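Local coordinates for putative MAR1 (Leishmania donovani, PDB 1X9G), which is a putative ribonuclease that belongs to the isochorismatase superfamily, at the interface of chains A and B. Sequence-based numbering; all coordinates share one arbitrary frame. Chains: chain A/B, Putative MAR1.

Contact 1: the interface of chains A and B. Residues chain A 174-175, 177-180, 185; chain B 93, 119, 123.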
ATOM      1  N   LEU A 174     -18.150   9.118  13.409  1.00 57.04           N
ATOM      2  CA  LEU A 174     -17.341  10.120  14.075  1.00 56.54           C
ATOM      3  C   LEU A 174     -16.837  11.268  13.215  1.00 57.34           C
ATOM      4  O   LEU A 174     -16.451  12.322  13.735  1.00 57.69           O
ATOM      5  CB  LEU A 174     -16.131   9.407  14.681  1.00 55.56           C
ATOM      6  CG  LEU A 174     -16.473   8.433  15.811  1.00 56.60           C
ATOM      7  CD1 LEU A 174     -15.225   7.971  16.564  1.00 57.19           C
ATOM      8  CD2 LEU A 174     -17.498   9.055  16.819  1.00 57.01           C
ATOM      9  N   GLN A 175     -16.756  11.051  11.910  1.00 57.73           N
ATOM     10  CA  GLN A 175     -16.185  12.046  11.029  1.00 57.79           C
ATOM     11  C   GLN A 175     -17.282  13.037  10.674  1.00 59.91           C
ATOM     12  O   GLN A 175     -17.019  14.220  10.469  1.00 60.53           O
ATOM     13  CB  GLN A 175     -15.631  11.397   9.764  1.00 56.28           C
ATOM     14  CG  GLN A 175     -14.214  10.746   9.874  1.00 56.22           C
ATOM     15  CD  GLN A 175     -13.898   9.930   8.622  1.00 56.09           C
ATOM     16  OE1 GLN A 175     -14.088  10.411   7.520  1.00 56.42           O
ATOM     17  NE2 GLN A 175     -13.491   8.680   8.786  1.00 52.97           N
ATOM     18  N   THR A 177     -19.900  13.778  12.785  1.00 67.27           N
ATOM     19  CA  THR A 177     -20.276  14.550  13.992  1.00 69.26           C
ATOM     20  C   THR A 177     -19.083  15.140  14.684  1.00 71.13           C
ATOM     21  O   THR A 177     -18.709  14.645  15.732  1.00 73.85           O
ATOM     22  CB  THR A 177     -20.922  13.669  15.112  1.00 69.85           C
ATOM     23  OG1 THR A 177     -20.579  12.294  14.943  1.00 68.21           O
ATOM     24  CG2 THR A 177     -22.445  13.817  15.131  1.00 71.90           C
ATOM     25  N   LYS A 178     -18.457  16.180  14.166  1.00 71.31           N
ATOM     26  CA  LYS A 178     -17.053  16.368  14.523  1.00 70.27           C
ATOM     27  C   LYS A 178     -16.697  16.590  16.031  1.00 70.24           C
ATOM     28  O   LYS A 178     -15.524  16.786  16.382  1.00 69.88           O
ATOM     29  CB  LYS A 178     -16.452  17.414  13.594  1.00 70.80           C
ATOM     30  CG  LYS A 178     -16.402  16.993  12.094  1.00 70.51           C
ATOM     31  CD  LYS A 178     -14.996  17.319  11.479  1.00 71.59           C
ATOM     32  CE  LYS A 178     -14.870  16.971   9.997  1.00 73.72           C
ATOM     33  NZ  LYS A 178     -14.950  15.476   9.698  1.00 74.00           N
ATOM     34  N   ASP A 179     -17.705  16.486  16.918  1.00 70.01           N
ATOM     35  CA  ASP A 179     -17.612  16.916  18.339  1.00 69.18           C
ATOM     36  C   ASP A 179     -18.512  16.064  19.256  1.00 68.61           C
ATOM     37  O   ASP A 179     -19.638  15.766  18.892  1.00 68.63           O
ATOM     38  CB  ASP A 179     -18.041  18.382  18.446  1.00 69.04           C
ATOM     39  CG  ASP A 179     -17.367  19.123  19.604  1.00 68.37           C
ATOM     40  OD1 ASP A 179     -17.547  18.737  20.799  1.00 65.70           O
ATOM     41  OD2 ASP A 179     -16.659  20.120  19.292  1.00 66.52           O
ATOM     42  N   ALA A 180     -18.035  15.683  20.442  1.00 68.11           N
ATOM     43  CA  ALA A 180     -18.858  14.897  21.380  1.00 68.05           C
ATOM     44  C   ALA A 180     -19.958  15.734  22.084  1.00 68.44           C
ATOM     45  O   ALA A 180     -20.777  15.188  22.828  1.00 67.78           O
ATOM     46  CB  ALA A 180     -17.985  14.157  22.414  1.00 67.56           C
ATOM     47  N   PHE A 185     -25.009  13.910  18.931  1.00 67.49           N
ATOM     48  CA  PHE A 185     -24.079  12.936  19.432  1.00 68.48           C
ATOM     49  C   PHE A 185     -24.640  11.774  20.264  1.00 68.79           C
ATOM     50  O   PHE A 185     -24.321  10.634  19.963  1.00 69.86           O
ATOM     51  CB  PHE A 185     -22.853  13.567  20.113  1.00 68.40           C
ATOM     52  CG  PHE A 185     -21.854  12.546  20.534  1.00 69.52           C
ATOM     53  CD1 PHE A 185     -21.603  12.308  21.876  1.00 71.74           C
ATOM     54  CD2 PHE A 185     -21.239  11.722  19.569  1.00 70.60           C
ATOM     55  CE1 PHE A 185     -20.686  11.297  22.260  1.00 73.18           C
ATOM     56  CE2 PHE A 185     -20.355  10.716  19.930  1.00 70.77           C
ATOM     57  CZ  PHE A 185     -20.068  10.500  21.276  1.00 71.83           C
TER
ATOM     58  N   PHE B  93     -13.432  15.769  18.475  1.00 57.79           N
ATOM     59  CA  PHE B  93     -12.719  14.486  18.280  1.00 57.35           C
ATOM     60  C   PHE B  93     -11.282  14.770  17.881  1.00 57.09           C
ATOM     61  O   PHE B  93     -10.353  14.174  18.424  1.00 57.52           O
ATOM     62  CB  PHE B  93     -13.420  13.521  17.320  1.00 57.26           C
ATOM     63  CG  PHE B  93     -14.764  13.087  17.788  1.00 56.82           C
ATOM     64  CD1 PHE B  93     -15.860  13.104  16.924  1.00 56.89           C
ATOM     65  CD2 PHE B  93     -14.959  12.700  19.125  1.00 59.66           C
ATOM     66  CE1 PHE B  93     -17.145  12.711  17.379  1.00 56.70           C
ATOM     67  CE2 PHE B  93     -16.240  12.326  19.603  1.00 57.49           C
ATOM     68  CZ  PHE B  93     -17.336  12.322  18.708  1.00 56.90           C
ATOM     69  N   ALA B 119     -10.001   7.640  14.913  1.00 51.67           N
ATOM     70  CA  ALA B 119     -10.968   8.546  15.493  1.00 51.56           C
ATOM     71  C   ALA B 119     -10.305   9.881  15.762  1.00 52.44           C
ATOM     72  O   ALA B 119     -10.073  10.637  14.821  1.00 53.29           O
ATOM     73  CB  ALA B 119     -11.603   7.902  16.763  1.00 51.12           C
ATOM     74  N   GLN B 123      -8.719  12.322  12.694  1.00 53.73           N
ATOM     75  CA  GLN B 123      -9.227  13.715  12.531  1.00 54.54           C
ATOM     76  C   GLN B 123      -8.187  14.763  12.841  1.00 54.16           C
ATOM     77  O   GLN B 123      -8.068  15.779  12.129  1.00 54.23           O
ATOM     78  CB  GLN B 123     -10.518  13.948  13.346  1.00 54.98           C
ATOM     79  CG  GLN B 123     -11.569  12.888  12.997  1.00 55.66           C
ATOM     80  CD  GLN B 123     -12.959  13.192  13.484  1.00 59.01           C
ATOM     81  OE1 GLN B 123     -13.414  14.328  13.404  1.00 60.82           O
ATOM     82  NE2 GLN B 123     -13.680  12.158  13.926  1.00 57.38           N
TER
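A:Leu174 and B:Gln123 touch where helix 169-176 of chain A reaches its last turn: the backbone stays helical at A:Leu174 (phi -61°, psi -23°), and the loop beyond it presents carbonyls to chain B. The carboxamide of B:Gln123 comes from helix 117-130 of chain B, and its NE2 donates to A:Leu174 O at 2.8 Å. This donor sits above the carbonyl plane, well away from either lone pair. Glutamine suits the place because its chain, extended beyond CG, carries a neutral N-H to a helix-end carbonyl. B:Phe93 supplies another bond, from its backbone N to A:Lys178 O at 3.1 Å, and this one is nearly straight. The side chains of A:Leu174 and B:Phe93 cross at about a right angle, and A:Leu174 CD2 lies over one ring face near its rim, 3.7 Å from B:Phe93 CE1. The other branch of A:Leu174, CD1, meets the methyl CB of B:Ala119 at 3.6 Å, so the forked tip serves two apolar neighbours. On the opposite face of B:Phe93 lies the backbone C of A:Asp179, 3.9 Å above the plane. A:Ala180 CB packs against B:Phe93 CE2, while A:Phe185 CE2 comes in plane at the edge, 3.6 Å from B:Phe93 CZ. Flanked on both faces, the site suits a flat aromatic ring. Within chain A, the side-chain amine nitrogen NZ of A:Lys178 folds back to donate to A:Gln175 O at 2.5 Å.

Contact 2: the interface of chains A and B. Residues chain A 168, 200; chain B 146-149.
Two loop residues of chain A, A:Thr168 and the C-terminal A:Leu200, meet the start of helix 147-158 of chain B and B:Lys146 just ahead of it; A:Thr168 itself links strand 164-167 to helix 169-176. The hydroxyl OG1 of A:Thr168 donates to the carboxylate OD1 of B:Asp149 at 2.5 Å, a short bond that uses the anti lone pair, the one turned away from the other oxygen. Their side chains cross at about a right angle. In A:Thr168, OG1 lies between the backbone N and the carbonyl carbon (chi1 54°), which sends the hydroxyl to B:Asp149 and turns the methyl onto the helix start. There A:Thr168 CG2 packs 3.9 Å from B:Asp149 CA, with the methyl of B:Thr148 just beyond. Threonine therefore suits both chains, offering a hydroxyl for bonding and a methyl for packing. B:Thr148 OG1 donates to the terminal carboxylate, meeting A:Leu200 O at 3.0 Å with the donor tilted 18° from the carbonyl plane. Its backbone N also points to that oxygen, but weakly. A carboxylate is a fitting partner for a helix N-terminus, whose dipole may favour its negative charge. A:Leu200 makes its contact through CB and the carboxylate rather than its leucine tip: B:Lys146 CB lies 3.9 Å from A:Leu200 CB. B:Lys146 CD is 3.4 Å from A:Leu200 OXT. By tying down one chain's last residue on the partner's helix, the site may order the C-terminal tail and support subunit association.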
ATOM      1  N   THR A 168     -13.897   2.777   8.097  1.00 50.65           N
ATOM      2  CA  THR A 168     -14.863   1.868   8.663  1.00 50.11           C
ATOM      3  C   THR A 168     -16.027   2.699   9.093  1.00 50.12           C
ATOM      4  O   THR A 168     -15.940   3.922   9.130  1.00 51.78           O
ATOM      5  CB  THR A 168     -14.323   1.046   9.889  1.00 49.92           C
ATOM      6  OG1 THR A 168     -13.790   1.934  10.873  1.00 52.02           O
ATOM      7  CG2 THR A 168     -13.232   0.061   9.500  1.00 47.77           C
ATOM      8  N   LEU A 200     -14.872  -7.191  14.825  1.00 64.21           N
ATOM      9  CA  LEU A 200     -13.841  -6.460  14.066  1.00 64.46           C
ATOM     10  C   LEU A 200     -12.483  -6.628  14.712  1.00 64.87           C
ATOM     11  O   LEU A 200     -11.466  -6.173  14.175  1.00 65.74           O
ATOM     12  CB  LEU A 200     -14.170  -4.979  13.957  1.00 63.86           C
ATOM     13  CG  LEU A 200     -15.470  -4.719  13.218  1.00 64.35           C
ATOM     14  CD1 LEU A 200     -15.585  -3.253  12.987  1.00 64.42           C
ATOM     15  CD2 LEU A 200     -15.496  -5.507  11.895  1.00 63.91           C
ATOM     16  OXT LEU A 200     -12.373  -7.246  15.778  1.00 65.40           O
TER
ATOM     17  N   LYS B 146     -10.337  -2.014  18.060  1.00 57.64           N
ATOM     18  CA  LYS B 146     -10.385  -3.112  17.058  1.00 58.39           C
ATOM     19  C   LYS B 146      -9.391  -2.939  15.899  1.00 58.98           C
ATOM     20  O   LYS B 146      -9.246  -1.839  15.344  1.00 59.12           O
ATOM     21  CB  LYS B 146     -11.806  -3.253  16.482  1.00 58.08           C
ATOM     22  CG  LYS B 146     -12.921  -3.368  17.523  1.00 58.52           C
ATOM     23  CD  LYS B 146     -13.026  -4.816  18.009  1.00 61.87           C
ATOM     24  CE  LYS B 146     -13.318  -4.974  19.506  1.00 62.57           C
ATOM     25  NZ  LYS B 146     -14.594  -4.369  19.905  1.00 60.53           N
ATOM     26  N   LYS B 147      -8.740  -4.046  15.523  1.00 60.17           N
ATOM     27  CA  LYS B 147      -7.806  -4.141  14.370  1.00 60.55           C
ATOM     28  C   LYS B 147      -8.315  -3.490  13.102  1.00 59.07           C
ATOM     29  O   LYS B 147      -7.597  -2.677  12.504  1.00 60.18           O
ATOM     30  CB  LYS B 147      -7.476  -5.593  14.041  1.00 60.41           C
ATOM     31  CG  LYS B 147      -6.603  -6.279  15.075  1.00 63.53           C
ATOM     32  CD  LYS B 147      -6.381  -7.808  14.766  1.00 63.45           C
ATOM     33  CE  LYS B 147      -5.107  -8.403  15.550  1.00 65.19           C
ATOM     34  NZ  LYS B 147      -5.368  -8.830  16.971  1.00 61.11           N
ATOM     35  N   THR B 148      -9.551  -3.823  12.718  1.00 57.06           N
ATOM     36  CA  THR B 148     -10.121  -3.425  11.434  1.00 54.63           C
ATOM     37  C   THR B 148     -10.197  -1.909  11.320  1.00 53.54           C
ATOM     38  O   THR B 148      -9.865  -1.339  10.297  1.00 54.10           O
ATOM     39  CB  THR B 148     -11.494  -4.131  11.168  1.00 54.89           C
ATOM     40  OG1 THR B 148     -11.325  -5.547  11.230  1.00 53.08           O
ATOM     41  CG2 THR B 148     -12.071  -3.803   9.788  1.00 53.66           C
ATOM     42  N   ASP B 149     -10.605  -1.255  12.385  1.00 52.60           N
ATOM     43  CA  ASP B 149     -10.654   0.192  12.412  1.00 51.85           C
ATOM     44  C   ASP B 149      -9.247   0.782  12.319  1.00 51.20           C
ATOM     45  O   ASP B 149      -9.027   1.736  11.603  1.00 50.58           O
ATOM     46  CB  ASP B 149     -11.347   0.690  13.691  1.00 51.95           C
ATOM     47  CG  ASP B 149     -12.840   0.255  13.807  1.00 51.44           C
ATOM     48  OD1 ASP B 149     -13.630   0.496  12.895  1.00 49.48           O
ATOM     49  OD2 ASP B 149     -13.228  -0.274  14.858  1.00 53.24           O
TER

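Contact 3: the interface of chains A and B. Residues chain A 12, 165-167, 171, 175; chain B 118, 122, 152, 156, 160.
B:Leu156, on helix 147-158, reaches across to A:Thr167 and A:Leu12 of chain A. CB is the base from which the chain turns, at an unusual chi1 of -139°, away from the staggered positions; this brings B:Leu156 CG to 4.0 Å from the backbone oxygen of A:Ile166. There it forks. CD1 touches the methyl CG2 of A:Thr167 at 3.7 Å and also CD2 of A:Leu12, whereas CD2 lies alongside the aliphatic CB and CG of A:Glu165. A branched leucine can thus pack against strand 164-167 and the N-terminal segment together, and the methylenes of A:Glu165 give apolar surface, although its carboxylate OE2 also lies near B:Leu156 CD1. A:Leu12 in turn places CD2 at the edge of the B:Trp160 ring, in its plane and 3.8 Å from CH2; the two side chains cross at about a right angle. A:Leu12 CD2 meets B:Leu122 CD2 at 3.9 Å, joining helix 117-130 to the apolar cluster. Where helix 147-158 nears the strand, the small B:Ala152 is consistent with close approach, its CB 4.0 Å from A:Thr167 CA. A polar clasp borders this apolar patch: the hydroxyl OG of A:Ser171 donates to the backbone oxygen of B:His118 at 2.8 Å, within the carbonyl plane. Serine is short enough to do this from helix 169-176 while also accepting a bond, for A:Gln175 NE2 donates to A:Ser171 OG at 2.9 Å, with that oxygen almost in the amide plane.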
ATOM      1  N   LEU A  12     -11.303  14.363   4.992  1.00 67.05           N
ATOM      2  CA  LEU A  12     -12.208  13.281   5.452  1.00 63.36           C
ATOM      3  C   LEU A  12     -13.674  13.641   5.159  1.00 61.85           C
ATOM      4  O   LEU A  12     -13.915  14.586   4.416  1.00 61.29           O
ATOM      5  CB  LEU A  12     -11.993  13.006   6.945  1.00 62.75           C
ATOM      6  CG  LEU A  12     -10.630  12.520   7.431  1.00 60.07           C
ATOM      7  CD1 LEU A  12     -10.447  12.775   8.887  1.00 58.42           C
ATOM      8  CD2 LEU A  12     -10.486  11.030   7.165  1.00 61.55           C
ATOM      9  N   GLU A 165     -12.032   7.188  -0.150  1.00 50.79           N
ATOM     10  CA  GLU A 165     -11.428   6.852   1.153  1.00 50.67           C
ATOM     11  C   GLU A 165     -12.039   5.663   1.802  1.00 50.10           C
ATOM     12  O   GLU A 165     -13.258   5.617   1.966  1.00 51.89           O
ATOM     13  CB  GLU A 165     -11.508   8.006   2.144  1.00 50.82           C
ATOM     14  CG  GLU A 165     -10.990   9.346   1.610  1.00 50.62           C
ATOM     15  CD  GLU A 165     -11.009  10.453   2.688  1.00 51.27           C
ATOM     16  OE1 GLU A 165     -10.467  11.533   2.388  1.00 47.17           O
ATOM     17  OE2 GLU A 165     -11.582  10.246   3.799  1.00 54.95           O
ATOM     18  N   ILE A 166     -11.199   4.714   2.184  1.00 49.13           N
ATOM     19  CA  ILE A 166     -11.652   3.497   2.818  1.00 49.42           C
ATOM     20  C   ILE A 166     -11.333   3.587   4.289  1.00 49.67           C
ATOM     21  O   ILE A 166     -10.162   3.719   4.677  1.00 49.51           O
ATOM     22  CB  ILE A 166     -11.017   2.229   2.162  1.00 49.78           C
ATOM     23  CG1 ILE A 166     -11.383   2.180   0.671  1.00 49.52           C
ATOM     24  CG2 ILE A 166     -11.521   0.902   2.818  1.00 48.51           C
ATOM     25  CD1 ILE A 166     -10.639   1.148  -0.042  1.00 49.84           C
ATOM     26  N   THR A 167     -12.368   3.562   5.120  1.00 49.37           N
ATOM     27  CA  THR A 167     -12.139   3.519   6.574  1.00 50.03           C
ATOM     28  C   THR A 167     -13.066   2.433   7.116  1.00 50.25           C
ATOM     29  O   THR A 167     -13.041   1.312   6.632  1.00 50.53           O
ATOM     30  CB  THR A 167     -12.351   4.900   7.273  1.00 49.06           C
ATOM     31  OG1 THR A 167     -13.574   5.496   6.788  1.00 52.87           O
ATOM     32  CG2 THR A 167     -11.146   5.886   7.027  1.00 48.80           C
ATOM     33  N   SER A 171     -15.338   4.921  12.206  1.00 53.47           N
ATOM     34  CA  SER A 171     -14.588   6.105  11.749  1.00 52.39           C
ATOM     35  C   SER A 171     -15.502   7.086  11.067  1.00 52.02           C
ATOM     36  O   SER A 171     -15.430   8.254  11.309  1.00 53.19           O
ATOM     37  CB  SER A 171     -13.529   5.712  10.714  1.00 51.81           C
ATOM     38  OG  SER A 171     -12.539   6.732  10.639  1.00 50.64           O
ATOM     39  N   GLN A 175     -16.756  11.051  11.910  1.00 57.73           N
ATOM     40  CA  GLN A 175     -16.185  12.046  11.029  1.00 57.79           C
ATOM     41  C   GLN A 175     -17.282  13.037  10.674  1.00 59.91           C
ATOM     42  O   GLN A 175     -17.019  14.220  10.469  1.00 60.53           O
ATOM     43  CB  GLN A 175     -15.631  11.397   9.764  1.00 56.28           C
ATOM     44  CG  GLN A 175     -14.214  10.746   9.874  1.00 56.22           C
ATOM     45  CD  GLN A 175     -13.898   9.930   8.622  1.00 56.09           C
ATOM     46  OE1 GLN A 175     -14.088  10.411   7.520  1.00 56.42           O
ATOM     47  NE2 GLN A 175     -13.491   8.680   8.786  1.00 52.97           N
TER
ATOM     48  N   HIS B 118      -8.227   5.632  14.323  1.00 53.27           N
ATOM     49  CA  HIS B 118      -9.280   5.903  13.349  1.00 52.70           C
ATOM     50  C   HIS B 118     -10.243   7.020  13.750  1.00 52.30           C
ATOM     51  O   HIS B 118     -11.187   7.315  12.995  1.00 52.01           O
ATOM     52  CB  HIS B 118     -10.077   4.632  13.107  1.00 52.89           C
ATOM     53  CG  HIS B 118     -10.794   4.151  14.323  1.00 54.42           C
ATOM     54  ND1 HIS B 118     -10.133   3.591  15.401  1.00 57.21           N
ATOM     55  CD2 HIS B 118     -12.103   4.195  14.661  1.00 53.33           C
ATOM     56  CE1 HIS B 118     -11.018   3.266  16.332  1.00 55.79           C
ATOM     57  NE2 HIS B 118     -12.222   3.609  15.900  1.00 55.17           N
ATOM     58  N   LEU B 122      -6.844  10.192  13.607  1.00 51.61           N
ATOM     59  CA  LEU B 122      -7.210  10.406  12.214  1.00 51.93           C
ATOM     60  C   LEU B 122      -7.713  11.865  11.949  1.00 52.38           C
ATOM     61  O   LEU B 122      -7.173  12.575  11.109  1.00 52.35           O
ATOM     62  CB  LEU B 122      -8.197   9.298  11.775  1.00 51.01           C
ATOM     63  CG  LEU B 122      -8.641   9.301  10.296  1.00 51.39           C
ATOM     64  CD1 LEU B 122      -7.551   8.815   9.332  1.00 50.74           C
ATOM     65  CD2 LEU B 122      -9.920   8.476  10.077  1.00 51.34           C
ATOM     66  N   ALA B 152      -7.287   0.111   8.779  1.00 48.51           N
ATOM     67  CA  ALA B 152      -7.881   0.957   7.736  1.00 47.59           C
ATOM     68  C   ALA B 152      -7.484   2.440   7.863  1.00 47.94           C
ATOM     69  O   ALA B 152      -7.076   3.076   6.891  1.00 48.20           O
ATOM     70  CB  ALA B 152      -9.422   0.788   7.745  1.00 47.44           C
ATOM     71  N   LEU B 156      -5.221   4.612   5.116  1.00 49.21           N
ATOM     72  CA  LEU B 156      -5.657   5.904   4.594  1.00 49.22           C
ATOM     73  C   LEU B 156      -4.500   6.917   4.775  1.00 48.28           C
ATOM     74  O   LEU B 156      -4.088   7.591   3.840  1.00 48.14           O
ATOM     75  CB  LEU B 156      -6.842   6.432   5.410  1.00 49.08           C
ATOM     76  CG  LEU B 156      -7.964   7.087   4.624  1.00 51.49           C
ATOM     77  CD1 LEU B 156      -8.709   8.130   5.484  1.00 43.58           C
ATOM     78  CD2 LEU B 156      -7.544   7.619   3.211  1.00 47.66           C
ATOM     79  N   TRP B 160      -1.400   9.835   2.441  1.00 52.51           N
ATOM     80  CA  TRP B 160      -1.465  11.311   2.636  1.00 53.96           C
ATOM     81  C   TRP B 160      -0.085  12.004   2.554  1.00 55.03           C
ATOM     82  O   TRP B 160       0.108  13.081   3.165  1.00 56.10           O
ATOM     83  CB  TRP B 160      -2.116  11.680   4.009  1.00 52.06           C
ATOM     84  CG  TRP B 160      -3.587  11.391   4.075  1.00 53.48           C
ATOM     85  CD1 TRP B 160      -4.393  11.008   3.015  1.00 52.32           C
ATOM     86  CD2 TRP B 160      -4.457  11.457   5.232  1.00 50.89           C
ATOM     87  NE1 TRP B 160      -5.678  10.855   3.450  1.00 52.81           N
ATOM     88  CE2 TRP B 160      -5.756  11.138   4.788  1.00 48.89           C
ATOM     89  CE3 TRP B 160      -4.269  11.820   6.592  1.00 51.64           C
ATOM     90  CZ2 TRP B 160      -6.867  11.117   5.648  1.00 51.61           C
ATOM     91  CZ3 TRP B 160      -5.382  11.802   7.453  1.00 52.96           C
ATOM     92  CH2 TRP B 160      -6.664  11.433   6.969  1.00 52.74           C
TER

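The three contacts are neighbouring patches of one interface. The C-alpha centre of contact 3 is about 12 Å from that of contact 1 and about 11 Å from that of contact 2; contacts 1 and 2 are about 17 Å apart, so the centres are not in line. Helix 169-176 of chain A, with A:Gln175 common to both, and helix 117-130 of chain B serve contacts 1 and 3, while helix 147-158 joins contacts 2 and 3. Contacts 1 and 3 combine apolar packing with hydrogen bonds; contact 2 is mainly polar. The interface is not an exact two-fold, and this pairing within the four-copy assembly may not be biological.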